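Local coordinates for protein glycosyl hydrolase, family 8 (Clostridium perfringens, PDB 3REN) that acts as an alpha-amylase that hydrolyses alpha-glucans and belongs to glycoside hydrolase family 8, at residues 237-242 against 286-291. Sequence-based numbering, arbitrary orientation.
Sequences VILNRI and YSNVAL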
ATOM      1  N   VAL A 237      -4.346  -7.881  -0.673  1.00 11.77           N
ATOM      2  CA  VAL A 237      -5.249  -8.524  -1.654  1.00 11.52           C
ATOM      3  C   VAL A 237      -6.709  -8.426  -1.176  1.00 13.44           C
ATOM      4  O   VAL A 237      -7.625  -8.106  -1.957  1.00 14.16           O
ATOM      5  CB  VAL A 237      -4.894 -10.010  -1.853  1.00 11.03           C
ATOM      6  CG1 VAL A 237      -5.968 -10.708  -2.655  1.00  9.00           C
ATOM      7  CG2 VAL A 237      -3.499 -10.173  -2.514  1.00  9.37           C
ATOM      8  N   ILE A 238      -6.938  -8.727   0.101  1.00 13.54           N
ATOM      9  CA  ILE A 238      -8.298  -8.690   0.674  1.00 13.23           C
ATOM     10  C   ILE A 238      -8.901  -7.305   0.601  1.00 13.57           C
ATOM     11  O   ILE A 238     -10.044  -7.167   0.142  1.00 13.51           O
ATOM     12  CB  ILE A 238      -8.320  -9.213   2.132  1.00 13.79           C
ATOM     13  CG1 ILE A 238      -7.993 -10.719   2.138  1.00 12.91           C
ATOM     14  CG2 ILE A 238      -9.644  -8.896   2.813  1.00 11.13           C
ATOM     15  CD1 ILE A 238      -7.544 -11.260   3.510  1.00 11.11           C
ATOM     16  N   LEU A 239      -8.134  -6.285   1.017  1.00 13.19           N
ATOM     17  CA  LEU A 239      -8.601  -4.906   0.891  1.00 13.29           C
ATOM     18  C   LEU A 239      -8.917  -4.555  -0.574  1.00 13.70           C
ATOM     19  O   LEU A 239      -9.959  -3.957  -0.829  1.00 13.68           O
ATOM     20  CB  LEU A 239      -7.619  -3.915   1.494  1.00 12.25           C
ATOM     21  CG  LEU A 239      -7.932  -2.418   1.495  1.00 12.92           C
ATOM     22  CD1 LEU A 239      -9.218  -2.124   2.278  1.00 11.47           C
ATOM     23  CD2 LEU A 239      -6.789  -1.729   2.177  1.00 12.44           C
ATOM     24  N   ASN A 240      -8.065  -4.969  -1.524  1.00 13.65           N
ATOM     25  CA  ASN A 240      -8.326  -4.704  -2.969  1.00 14.12           C
ATOM     26  C   ASN A 240      -9.622  -5.353  -3.433  1.00 12.99           C
ATOM     27  O   ASN A 240     -10.418  -4.737  -4.108  1.00 13.74           O
ATOM     28  CB  ASN A 240      -7.147  -5.173  -3.873  1.00 13.41           C
ATOM     29  CG  ASN A 240      -5.931  -4.252  -3.777  1.00 18.38           C
ATOM     30  OD1 ASN A 240      -6.062  -3.098  -3.389  1.00 22.24           O
ATOM     31  ND2 ASN A 240      -4.743  -4.759  -4.129  1.00 15.40           N
ATOM     32  N   ARG A 241      -9.829  -6.605  -3.066  1.00 13.09           N
ATOM     33  CA  ARG A 241     -11.043  -7.339  -3.423  1.00 13.23           C
ATOM     34  C   ARG A 241     -12.312  -6.643  -2.938  1.00 14.03           C
ATOM     35  O   ARG A 241     -13.271  -6.498  -3.682  1.00 14.58           O
ATOM     36  CB  ARG A 241     -10.969  -8.736  -2.813  1.00 13.30           C
ATOM     37  CG  ARG A 241     -10.065  -9.723  -3.597  1.00 14.56           C
ATOM     38  CD  ARG A 241     -10.868 -10.418  -4.699  1.00 13.84           C
ATOM     39  NE  ARG A 241     -11.746 -11.428  -4.111  1.00 14.02           N
ATOM     40  CZ  ARG A 241     -12.579 -12.223  -4.782  1.00 14.32           C
ATOM     41  NH1 ARG A 241     -12.733 -12.136  -6.104  1.00 12.47           N
ATOM     42  NH2 ARG A 241     -13.311 -13.083  -4.100  1.00 15.34           N
ATOM     43  N   ILE A 242     -12.346  -6.261  -1.668  1.00 15.25           N
ATOM     44  CA  ILE A 242     -13.594  -5.716  -1.131  1.00 16.45           C
ATOM     45  C   ILE A 242     -13.895  -4.327  -1.672  1.00 16.65           C
ATOM     46  O   ILE A 242     -15.048  -4.039  -1.928  1.00 16.79           O
ATOM     47  CB  ILE A 242     -13.687  -5.763   0.427  1.00 16.83           C
ATOM     48  CG1 ILE A 242     -12.708  -4.799   1.075  1.00 18.53           C
ATOM     49  CG2 ILE A 242     -13.511  -7.202   0.911  1.00 17.30           C
ATOM     50  CD1 ILE A 242     -12.518  -5.005   2.594  1.00 22.20           C
ATOM     51  N   TYR A 286      -1.663  -3.976  10.773  1.00 11.18           N
ATOM     52  CA  TYR A 286      -2.795  -3.379  11.528  1.00 11.75           C
ATOM     53  C   TYR A 286      -3.543  -2.307  10.751  1.00 11.59           C
ATOM     54  O   TYR A 286      -4.768  -2.238  10.821  1.00 11.94           O
ATOM     55  CB  TYR A 286      -2.343  -2.853  12.896  1.00 10.78           C
ATOM     56  CG  TYR A 286      -1.977  -3.984  13.842  1.00 11.54           C
ATOM     57  CD1 TYR A 286      -2.870  -5.042  14.069  1.00 11.49           C
ATOM     58  CD2 TYR A 286      -0.738  -4.017  14.472  1.00  8.09           C
ATOM     59  CE1 TYR A 286      -2.557  -6.108  14.931  1.00 10.67           C
ATOM     60  CE2 TYR A 286      -0.400  -5.082  15.352  1.00 11.54           C
ATOM     61  CZ  TYR A 286      -1.324  -6.116  15.568  1.00 13.04           C
ATOM     62  OH  TYR A 286      -1.016  -7.152  16.420  1.00 11.52           O
ATOM     63  N   SER A 287      -2.797  -1.486  10.005  1.00 11.14           N
ATOM     64  CA  SER A 287      -3.396  -0.503   9.091  1.00 12.29           C
ATOM     65  C   SER A 287      -4.347  -1.110   8.121  1.00 12.16           C
ATOM     66  O   SER A 287      -5.452  -0.598   7.955  1.00 12.66           O
ATOM     67  CB  SER A 287      -2.317   0.261   8.316  1.00 12.96           C
ATOM     68  OG  SER A 287      -1.555   1.052   9.213  1.00 16.11           O
ATOM     69  N   ASN A 288      -3.942  -2.207   7.466  1.00 12.66           N
ATOM     70  CA  ASN A 288      -4.791  -2.822   6.477  1.00 13.24           C
ATOM     71  C   ASN A 288      -6.035  -3.448   7.090  1.00 13.31           C
ATOM     72  O   ASN A 288      -7.124  -3.383   6.508  1.00 13.85           O
ATOM     73  CB  ASN A 288      -3.989  -3.882   5.689  1.00 13.43           C
ATOM     74  CG  ASN A 288      -3.147  -3.256   4.586  1.00 17.97           C
ATOM     75  OD1 ASN A 288      -3.371  -2.115   4.214  1.00 20.38           O
ATOM     76  ND2 ASN A 288      -2.170  -3.995   4.067  1.00 22.60           N
ATOM     77  N   VAL A 289      -5.864  -4.075   8.262  1.00 12.90           N
ATOM     78  CA  VAL A 289      -6.979  -4.695   8.969  1.00 12.40           C
ATOM     79  C   VAL A 289      -8.004  -3.616   9.344  1.00 12.74           C
ATOM     80  O   VAL A 289      -9.213  -3.801   9.170  1.00 12.21           O
ATOM     81  CB  VAL A 289      -6.478  -5.442  10.229  1.00 13.16           C
ATOM     82  CG1 VAL A 289      -7.656  -5.973  11.030  1.00 13.01           C
ATOM     83  CG2 VAL A 289      -5.556  -6.608   9.849  1.00 11.52           C
ATOM     84  N   ALA A 290      -7.515  -2.469   9.831  1.00 12.29           N
ATOM     85  CA  ALA A 290      -8.369  -1.307  10.116  1.00 12.83           C
ATOM     86  C   ALA A 290      -9.072  -0.793   8.869  1.00 13.80           C
ATOM     87  O   ALA A 290     -10.245  -0.438   8.928  1.00 13.95           O
ATOM     88  CB  ALA A 290      -7.540  -0.172  10.770  1.00 12.73           C
ATOM     89  N   LEU A 291      -8.366  -0.738   7.736  1.00 13.90           N
ATOM     90  CA  LEU A 291      -9.027  -0.266   6.480  1.00 14.21           C
ATOM     91  C   LEU A 291     -10.110  -1.238   5.976  1.00 14.07           C
ATOM     92  O   LEU A 291     -11.157  -0.828   5.437  1.00 13.75           O
ATOM     93  CB  LEU A 291      -7.996   0.000   5.383  1.00 13.68           C
ATOM     94  CG  LEU A 291      -7.185   1.247   5.729  1.00 16.95           C
ATOM     95  CD1 LEU A 291      -5.897   1.233   4.954  1.00 15.98           C
ATOM     96  CD2 LEU A 291      -8.023   2.539   5.480  1.00 14.83           C
TER
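Leu239 reaches from helix 231-243 onto helix 283-296 and meets Leu291 and Asn288 with its two methyl branches. The CD2 methyl makes the closest approach, 3.8 Å from Leu291 CB, and also lies 4.0 Å from Asn288 OD1, a loose contact. The CD1 methyl sits against the backbone of the partner helix, 3.9 Å from the carbonyl carbon C of Leu291. Both branches press on Leu291 CB from the same side, CD1 leaning toward the carbonyl. With CG swung opposite the backbone N (chi1 -179°), Leu239 directs its fork at the partner helix. The nearest CA atoms of the two segments, those of Leu239 and Asn288, stand 7.1 Å apart.

The Asn288 side chain crosses that of Leu239 at about a right angle, its OD1 loosely beside the methyl, while its ND2 is hydrogen-bonded to Thr235 OG1, one turn before Leu239 on helix 231-243. This polar tie orients the buried amide and joins the same two helices just beyond the leucine contact.

Packing is tight where the Leu239 fork meets Leu291 CB and the adjoining backbone: the two segments bury 136 Å² in total, over half of it on Leu239. It is looser toward the end of Leu291, whose CD1 is 4.2 Å from Leu239 CD2; both leucines are partly exposed and probably face solvent on that side. Toward the interior, the contact is continued by Ile292, which touches Ile238, Leu239 and Ile242, and by Tyr295 against Ile242. Helices 299-312 and 335-346 cover the face of 286-291 carrying Ser287 and Ala290. The leucine contact and the amide tie thus join two helices of the (alpha/alpha)6 barrel, whose wall is built from helices packed side by side.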